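Local coordinates for protein putative mRNA interferase YoeB (Agrobacterium tumefaciens, PDB 6N90) that is the putative toxin of a YoeB-type toxin-antitoxin system, probably an endonuclease that cleaves messenger RNA, at residues G41-Y55 against R58-V70. Sequence-based numbering, arbitrary orientation.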
ATOM      1  N   GLY A  41      19.206   2.083  -8.546  1.00 34.61           N
ATOM      2  CA  GLY A  41      19.039   2.906  -7.367  1.00 29.18           C
ATOM      3  C   GLY A  41      19.225   2.172  -6.056  1.00 29.57           C
ATOM      4  O   GLY A  41      19.966   1.192  -5.961  1.00 33.14           O
ATOM      5  N   LEU A  42      18.521   2.664  -5.043  1.00 28.45           N
ATOM      6  CA  LEU A  42      18.710   2.274  -3.654  1.00 29.43           C
ATOM      7  C   LEU A  42      18.530   0.777  -3.394  1.00 28.04           C
ATOM      8  O   LEU A  42      17.653   0.136  -3.962  1.00 27.70           O
ATOM      9  CB  LEU A  42      17.737   3.081  -2.782  1.00 27.53           C
ATOM     10  CG  LEU A  42      17.945   3.000  -1.272  1.00 30.82           C
ATOM     11  CD1 LEU A  42      19.238   3.697  -0.902  1.00 31.11           C
ATOM     12  CD2 LEU A  42      16.765   3.607  -0.543  1.00 32.24           C
ATOM     13  N   GLY A  43      19.380   0.225  -2.540  1.00 25.55           N
ATOM     14  CA  GLY A  43      19.189  -1.128  -2.046  1.00 28.58           C
ATOM     15  C   GLY A  43      19.792  -2.242  -2.883  1.00 27.26           C
ATOM     16  O   GLY A  43      19.505  -3.414  -2.661  1.00 28.97           O
ATOM     17  N   LYS A  44      20.646  -1.875  -3.830  1.00 27.99           N
ATOM     18  CA  LYS A  44      21.309  -2.828  -4.725  1.00 31.21           C
ATOM     19  C   LYS A  44      20.356  -3.854  -5.343  1.00 30.82           C
ATOM     20  O   LYS A  44      20.473  -5.055  -5.076  1.00 26.35           O
ATOM     21  CB  LYS A  44      22.433  -3.563  -3.994  1.00 34.97           C
ATOM     22  CG  LYS A  44      23.594  -2.670  -3.569  1.00 44.23           C
ATOM     23  N   PRO A  45      19.423  -3.378  -6.178  1.00 30.51           N
ATOM     24  CA  PRO A  45      18.456  -4.273  -6.818  1.00 28.76           C
ATOM     25  C   PRO A  45      19.109  -5.380  -7.638  1.00 35.10           C
ATOM     26  O   PRO A  45      20.040  -5.145  -8.414  1.00 33.78           O
ATOM     27  CB  PRO A  45      17.640  -3.336  -7.712  1.00 28.68           C
ATOM     28  CG  PRO A  45      18.470  -2.110  -7.861  1.00 29.16           C
ATOM     29  CD  PRO A  45      19.235  -1.977  -6.591  1.00 30.42           C
ATOM     30  N   GLU A  46      18.580  -6.589  -7.479  1.00 36.12           N
ATOM     31  CA  GLU A  46      19.064  -7.759  -8.197  1.00 35.50           C
ATOM     32  C   GLU A  46      17.886  -8.655  -8.571  1.00 36.32           C
ATOM     33  O   GLU A  46      16.984  -8.869  -7.761  1.00 29.72           O
ATOM     34  CB  GLU A  46      20.069  -8.537  -7.347  1.00 39.65           C
ATOM     35  CG  GLU A  46      19.433  -9.424  -6.290  1.00 43.32           C
ATOM     36  CD  GLU A  46      20.458 -10.216  -5.501  1.00 46.39           C
ATOM     37  OE1 GLU A  46      21.032 -11.174  -6.062  1.00 46.28           O
ATOM     38  OE2 GLU A  46      20.689  -9.883  -4.320  1.00 52.89           O
ATOM     39  N   PRO A  47      17.890  -9.180  -9.806  1.00 35.33           N
ATOM     40  CA  PRO A  47      16.821 -10.050 -10.293  1.00 36.28           C
ATOM     41  C   PRO A  47      16.880 -11.411  -9.597  1.00 31.79           C
ATOM     42  O   PRO A  47      17.974 -11.900  -9.326  1.00 35.39           O
ATOM     43  CB  PRO A  47      17.118 -10.165 -11.793  1.00 39.77           C
ATOM     44  CG  PRO A  47      18.580  -9.975 -11.898  1.00 37.70           C
ATOM     45  CD  PRO A  47      19.001  -9.072 -10.769  1.00 39.23           C
ATOM     46  N   LEU A  48      15.728 -11.993  -9.282  1.00 32.38           N
ATOM     47  CA  LEU A  48      15.695 -13.327  -8.687  1.00 31.12           C
ATOM     48  C   LEU A  48      15.618 -14.333  -9.835  1.00 34.36           C
ATOM     49  O   LEU A  48      15.276 -13.958 -10.949  1.00 31.92           O
ATOM     50  CB  LEU A  48      14.512 -13.482  -7.728  1.00 30.78           C
ATOM     51  CG  LEU A  48      14.330 -12.411  -6.650  1.00 32.39           C
ATOM     52  CD1 LEU A  48      13.197 -12.800  -5.709  1.00 30.69           C
ATOM     53  CD2 LEU A  48      15.616 -12.202  -5.875  1.00 34.06           C
ATOM     54  N   LYS A  49      15.948 -15.594  -9.581  1.00 38.56           N
ATOM     55  CA  LYS A  49      15.950 -16.586 -10.658  1.00 40.44           C
ATOM     56  C   LYS A  49      14.834 -17.614 -10.469  1.00 45.19           C
ATOM     57  O   LYS A  49      14.082 -17.554  -9.494  1.00 34.14           O
ATOM     58  CB  LYS A  49      17.307 -17.287 -10.746  1.00 46.40           C
ATOM     59  CG  LYS A  49      17.696 -17.706 -12.165  1.00 54.98           C
ATOM     60  N   GLY A  50      14.723 -18.543 -11.418  1.00 45.22           N
ATOM     61  CA  GLY A  50      13.749 -19.622 -11.335  1.00 44.06           C
ATOM     62  C   GLY A  50      12.298 -19.180 -11.259  1.00 41.53           C
ATOM     63  O   GLY A  50      11.855 -18.318 -12.033  1.00 41.07           O
ATOM     64  N   ASP A  51      11.560 -19.766 -10.312  1.00 38.29           N
ATOM     65  CA  ASP A  51      10.144 -19.466 -10.123  1.00 40.27           C
ATOM     66  C   ASP A  51       9.912 -18.012  -9.696  1.00 39.26           C
ATOM     67  O   ASP A  51       8.769 -17.555  -9.634  1.00 46.13           O
ATOM     68  CB  ASP A  51       9.523 -20.431  -9.097  1.00 43.15           C
ATOM     69  CG  ASP A  51      10.135 -20.296  -7.708  1.00 48.76           C
ATOM     70  OD1 ASP A  51      11.351 -20.020  -7.604  1.00 50.67           O
ATOM     71  OD2 ASP A  51       9.399 -20.486  -6.717  1.00 52.44           O
ATOM     72  N   MET A  52      11.001 -17.292  -9.424  1.00 41.51           N
ATOM     73  CA  MET A  52      10.937 -15.882  -9.034  1.00 36.75           C
ATOM     74  C   MET A  52      11.622 -14.945 -10.041  1.00 40.77           C
ATOM     75  O   MET A  52      11.884 -13.784  -9.732  1.00 40.35           O
ATOM     76  CB  MET A  52      11.557 -15.702  -7.644  1.00 38.68           C
ATOM     77  CG  MET A  52      10.786 -16.433  -6.547  1.00 41.89           C
ATOM     78  SD  MET A  52       9.138 -15.740  -6.237  1.00 49.82           S
ATOM     79  CE  MET A  52       9.561 -14.112  -5.593  1.00 44.64           C
ATOM     80  N   ALA A  53      11.889 -15.455 -11.245  1.00 41.03           N
ATOM     81  CA  ALA A  53      12.546 -14.711 -12.334  1.00 41.05           C
ATOM     82  C   ALA A  53      12.150 -13.234 -12.476  1.00 42.76           C
ATOM     83  O   ALA A  53      12.983 -12.333 -12.276  1.00 40.28           O
ATOM     84  CB  ALA A  53      12.297 -15.424 -13.653  1.00 43.00           C
ATOM     85  N   GLY A  54      10.887 -12.989 -12.819  1.00 44.06           N
ATOM     86  CA  GLY A  54      10.402 -11.632 -13.035  1.00 37.17           C
ATOM     87  C   GLY A  54      10.452 -10.735 -11.810  1.00 32.65           C
ATOM     88  O   GLY A  54      10.268  -9.523 -11.895  1.00 27.50           O
ATOM     89  N   TYR A  55      10.719 -11.327 -10.654  1.00 29.96           N
ATOM     90  CA  TYR A  55      10.736 -10.556  -9.417  1.00 27.97           C
ATOM     91  C   TYR A  55      12.140 -10.013  -9.164  1.00 27.23           C
ATOM     92  O   TYR A  55      13.137 -10.582  -9.629  1.00 24.80           O
ATOM     93  CB  TYR A  55      10.234 -11.430  -8.265  1.00 28.32           C
ATOM     94  CG  TYR A  55       8.762 -11.783  -8.402  1.00 30.44           C
ATOM     95  CD1 TYR A  55       8.337 -12.827  -9.233  1.00 35.76           C
ATOM     96  CD2 TYR A  55       7.796 -11.054  -7.732  1.00 32.65           C
ATOM     97  CE1 TYR A  55       6.983 -13.134  -9.364  1.00 38.44           C
ATOM     98  CE2 TYR A  55       6.448 -11.352  -7.859  1.00 37.39           C
ATOM     99  CZ  TYR A  55       6.047 -12.388  -8.666  1.00 37.14           C
ATOM    100  OH  TYR A  55       4.701 -12.669  -8.770  1.00 48.02           O
ATOM    101  N   ARG A  58      15.623  -5.883  -3.292  1.00 22.56           N
ATOM    102  CA  ARG A  58      16.547  -4.896  -2.762  1.00 24.48           C
ATOM    103  C   ARG A  58      16.739  -5.113  -1.258  1.00 26.15           C
ATOM    104  O   ARG A  58      15.864  -5.655  -0.572  1.00 22.17           O
ATOM    105  CB  ARG A  58      16.038  -3.476  -3.018  1.00 23.61           C
ATOM    106  CG  ARG A  58      15.924  -3.099  -4.470  1.00 22.57           C
ATOM    107  CD  ARG A  58      15.103  -1.798  -4.619  1.00 21.58           C
ATOM    108  NE  ARG A  58      14.830  -1.486  -6.014  1.00 20.11           N
ATOM    109  CZ  ARG A  58      15.249  -0.382  -6.622  1.00 21.24           C
ATOM    110  NH1 ARG A  58      15.950   0.538  -5.940  1.00 20.26           N
ATOM    111  NH2 ARG A  58      14.931  -0.182  -7.898  1.00 20.62           N
ATOM    112  N   ARG A  59      17.890  -4.685  -0.760  1.00 25.19           N
ATOM    113  CA  ARG A  59      18.193  -4.766   0.660  1.00 28.49           C
ATOM    114  C   ARG A  59      17.487  -3.694   1.480  1.00 26.03           C
ATOM    115  O   ARG A  59      17.615  -2.506   1.212  1.00 29.06           O
ATOM    116  CB  ARG A  59      19.702  -4.640   0.882  1.00 31.48           C
ATOM    117  CG  ARG A  59      20.492  -5.857   0.475  1.00 39.24           C
ATOM    118  CD  ARG A  59      21.336  -6.360   1.630  1.00 46.67           C
ATOM    119  NE  ARG A  59      22.330  -5.385   2.069  1.00 47.73           N
ATOM    120  CZ  ARG A  59      23.414  -5.706   2.764  1.00 54.90           C
ATOM    121  NH1 ARG A  59      23.637  -6.977   3.084  1.00 54.05           N
ATOM    122  NH2 ARG A  59      24.278  -4.765   3.133  1.00 57.88           N
ATOM    123  N   ILE A  60      16.763  -4.111   2.507  1.00 25.02           N
ATOM    124  CA  ILE A  60      16.353  -3.187   3.547  1.00 25.64           C
ATOM    125  C   ILE A  60      17.492  -3.145   4.560  1.00 26.60           C
ATOM    126  O   ILE A  60      18.032  -2.086   4.868  1.00 28.01           O
ATOM    127  CB  ILE A  60      15.046  -3.624   4.217  1.00 24.44           C
ATOM    128  CG1 ILE A  60      13.991  -3.972   3.169  1.00 22.29           C
ATOM    129  CG2 ILE A  60      14.513  -2.558   5.186  1.00 23.78           C
ATOM    130  CD1 ILE A  60      12.725  -4.593   3.827  1.00 23.29           C
ATOM    131  N   THR A  61      17.804  -4.315   5.112  1.00 30.25           N
ATOM    132  CA  THR A  61      19.035  -4.542   5.874  1.00 30.06           C
ATOM    133  C   THR A  61      19.642  -5.853   5.398  1.00 29.19           C
ATOM    134  O   THR A  61      19.112  -6.470   4.483  1.00 28.42           O
ATOM    135  CB  THR A  61      18.785  -4.612   7.381  1.00 29.26           C
ATOM    136  OG1 THR A  61      17.955  -5.747   7.683  1.00 30.18           O
ATOM    137  CG2 THR A  61      18.108  -3.357   7.854  1.00 29.45           C
ATOM    138  N   ALA A  62      20.733  -6.297   6.021  1.00 32.05           N
ATOM    139  CA  ALA A  62      21.357  -7.551   5.605  1.00 35.33           C
ATOM    140  C   ALA A  62      20.389  -8.722   5.792  1.00 36.15           C
ATOM    141  O   ALA A  62      20.382  -9.669   4.998  1.00 39.97           O
ATOM    142  CB  ALA A  62      22.641  -7.791   6.373  1.00 36.99           C
ATOM    143  N   GLU A  63      19.550  -8.637   6.824  1.00 33.24           N
ATOM    144  CA  GLU A  63      18.649  -9.736   7.166  1.00 32.53           C
ATOM    145  C   GLU A  63      17.244  -9.605   6.573  1.00 30.54           C
ATOM    146  O   GLU A  63      16.439 -10.529   6.688  1.00 24.80           O
ATOM    147  CB  GLU A  63      18.536  -9.876   8.687  1.00 38.81           C
ATOM    148  CG  GLU A  63      19.774 -10.465   9.369  1.00 44.57           C
ATOM    149  CD  GLU A  63      20.270 -11.756   8.724  1.00 45.87           C
ATOM    150  OE1 GLU A  63      19.431 -12.607   8.339  1.00 38.21           O
ATOM    151  OE2 GLU A  63      21.506 -11.928   8.618  1.00 55.40           O
ATOM    152  N   HIS A  64      16.945  -8.475   5.934  1.00 22.64           N
ATOM    153  CA  HIS A  64      15.574  -8.255   5.467  1.00 23.04           C
ATOM    154  C   HIS A  64      15.547  -7.705   4.071  1.00 21.75           C
ATOM    155  O   HIS A  64      16.191  -6.683   3.794  1.00 23.17           O
ATOM    156  CB  HIS A  64      14.824  -7.302   6.407  1.00 20.25           C
ATOM    157  CG  HIS A  64      14.677  -7.838   7.798  1.00 22.23           C
ATOM    158  ND1 HIS A  64      13.816  -8.866   8.104  1.00 21.15           N
ATOM    159  CD2 HIS A  64      15.296  -7.502   8.955  1.00 23.14           C
ATOM    160  CE1 HIS A  64      13.908  -9.142   9.396  1.00 24.21           C
ATOM    161  NE2 HIS A  64      14.797  -8.329   9.934  1.00 23.01           N
ATOM    162  N   ARG A  65      14.774  -8.357   3.208  1.00 19.12           N
ATOM    163  CA  ARG A  65      14.750  -7.990   1.800  1.00 20.49           C
ATOM    164  C   ARG A  65      13.372  -7.521   1.341  1.00 20.06           C
ATOM    165  O   ARG A  65      12.320  -7.930   1.876  1.00 19.55           O
ATOM    166  CB  ARG A  65      15.216  -9.170   0.932  1.00 24.78           C
ATOM    167  CG  ARG A  65      16.588  -9.722   1.320  1.00 26.67           C
ATOM    168  CD  ARG A  65      17.640  -8.615   1.468  1.00 31.33           C
ATOM    169  NE  ARG A  65      18.893  -9.119   2.035  1.00 35.68           N
ATOM    170  CZ  ARG A  65      19.966  -9.406   1.307  1.00 40.79           C
ATOM    171  NH1 ARG A  65      19.939  -9.208  -0.004  1.00 45.74           N
ATOM    172  NH2 ARG A  65      21.070  -9.861   1.887  1.00 41.06           N
ATOM    173  N   PHE A  66      13.407  -6.625   0.362  1.00 19.12           N
ATOM    174  CA  PHE A  66      12.224  -6.027  -0.244  1.00 18.62           C
ATOM    175  C   PHE A  66      12.118  -6.667  -1.614  1.00 18.51           C
ATOM    176  O   PHE A  66      12.951  -6.405  -2.479  1.00 18.78           O
ATOM    177  CB  PHE A  66      12.389  -4.482  -0.300  1.00 18.13           C
ATOM    178  CG  PHE A  66      11.299  -3.735  -1.059  1.00 18.62           C
ATOM    179  CD1 PHE A  66      10.106  -3.404  -0.450  1.00 19.56           C
ATOM    180  CD2 PHE A  66      11.514  -3.310  -2.369  1.00 20.40           C
ATOM    181  CE1 PHE A  66       9.126  -2.693  -1.126  1.00 19.56           C
ATOM    182  CE2 PHE A  66      10.522  -2.615  -3.070  1.00 19.77           C
ATOM    183  CZ  PHE A  66       9.328  -2.306  -2.439  1.00 18.14           C
ATOM    184  N   VAL A  67      11.121  -7.533  -1.787  1.00 17.39           N
ATOM    185  CA  VAL A  67      10.926  -8.227  -3.055  1.00 17.40           C
ATOM    186  C   VAL A  67       9.688  -7.651  -3.752  1.00 16.09           C
ATOM    187  O   VAL A  67       8.630  -7.459  -3.140  1.00 16.92           O
ATOM    188  CB  VAL A  67      10.794  -9.754  -2.843  1.00 19.92           C
ATOM    189  CG1 VAL A  67      10.645 -10.483  -4.207  1.00 22.41           C
ATOM    190  CG2 VAL A  67      12.008 -10.288  -2.084  1.00 19.78           C
ATOM    191  N   TYR A  68       9.830  -7.373  -5.043  1.00 18.31           N
ATOM    192  CA  TYR A  68       8.797  -6.651  -5.772  1.00 18.15           C
ATOM    193  C   TYR A  68       8.830  -6.991  -7.244  1.00 19.24           C
ATOM    194  O   TYR A  68       9.767  -7.633  -7.733  1.00 19.91           O
ATOM    195  CB  TYR A  68       8.995  -5.131  -5.600  1.00 17.67           C
ATOM    196  CG  TYR A  68      10.308  -4.677  -6.210  1.00 17.89           C
ATOM    197  CD1 TYR A  68      11.516  -4.844  -5.528  1.00 18.66           C
ATOM    198  CD2 TYR A  68      10.339  -4.087  -7.471  1.00 19.74           C
ATOM    199  CE1 TYR A  68      12.720  -4.445  -6.092  1.00 20.05           C
ATOM    200  CE2 TYR A  68      11.527  -3.671  -8.030  1.00 18.11           C
ATOM    201  CZ  TYR A  68      12.714  -3.864  -7.345  1.00 19.66           C
ATOM    202  OH  TYR A  68      13.900  -3.461  -7.928  1.00 21.31           O
ATOM    203  N   ARG A  69       7.808  -6.530  -7.945  1.00 20.86           N
ATOM    204  CA  ARG A  69       7.790  -6.604  -9.395  1.00 23.44           C
ATOM    205  C   ARG A  69       7.041  -5.404  -9.928  1.00 24.19           C
ATOM    206  O   ARG A  69       5.964  -5.087  -9.452  1.00 18.58           O
ATOM    207  CB  ARG A  69       7.127  -7.911  -9.859  1.00 27.94           C
ATOM    208  CG  ARG A  69       6.990  -8.066 -11.360  1.00 36.53           C
ATOM    209  CD  ARG A  69       6.370  -9.423 -11.718  1.00 35.95           C
ATOM    210  NE  ARG A  69       5.040  -9.614 -11.132  1.00 41.69           N
ATOM    211  CZ  ARG A  69       4.324 -10.732 -11.253  1.00 40.62           C
ATOM    212  NH1 ARG A  69       4.815 -11.754 -11.934  1.00 38.02           N
ATOM    213  NH2 ARG A  69       3.122 -10.836 -10.703  1.00 42.48           N
ATOM    214  N   VAL A  70       7.603  -4.729 -10.918  1.00 24.24           N
ATOM    215  CA  VAL A  70       6.884  -3.651 -11.573  1.00 26.15           C
ATOM    216  C   VAL A  70       6.237  -4.228 -12.814  1.00 28.07           C
ATOM    217  O   VAL A  70       6.918  -4.838 -13.640  1.00 27.90           O
ATOM    218  CB  VAL A  70       7.804  -2.480 -11.958  1.00 26.97           C
ATOM    219  CG1 VAL A  70       7.067  -1.527 -12.866  1.00 30.02           C
ATOM    220  CG2 VAL A  70       8.280  -1.751 -10.707  1.00 27.72           C
TER
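Arg58 sets CG opposite its carbonyl carbon (chi1 -63°) and then runs extended to NE, which carries its guanidinium along Pro45 to Leu42. There Arg58 NH1 donates to Leu42 O at 2.6 Å, in the carbonyl plane and on a lone pair, although the N-H...O angle of 136° shows a bent bond. Pro45 CG lies 3.9 Å above the centre of the Arg58 guanidinium plane. Arg58 NE reaches Tyr68 OH at 2.9 Å, close to the same plane, while Arg58 NH2 binds Thr37 O and Ala40 O; with Pro38 O accepting from Tyr68 OH, the group is fixed in rotation. A nearly straight backbone bond, Arg59 N to Gly43 O, ties the type II turn Gly41-Lys44 to strand 56-59. This strand forms a beta hairpin with strand 46-47, the edge strand within this chain of the YoeB-like toxin fold, and pairs on its other flank with strand 64-73. Val67 CG1 meets Leu48 CD1 at 3.8 Å and Met52 CE at 4.0 Å, an apolar cluster joining the hairpin connection to strand 64-73. At the far end Arg69 CD sits over the Tyr55 ring, 4.3 Å from its centroid and 10° off the normal, a CH-pi contact. A bend at chi3 tilts the Arg69 guanidinium against the ring, with Tyr55 OH over its face near the rim; Tyr55 OH approaches Arg69 NH2 at too poor an angle for a hydrogen bond, and NH2 instead forms a salt bridge with Glu80.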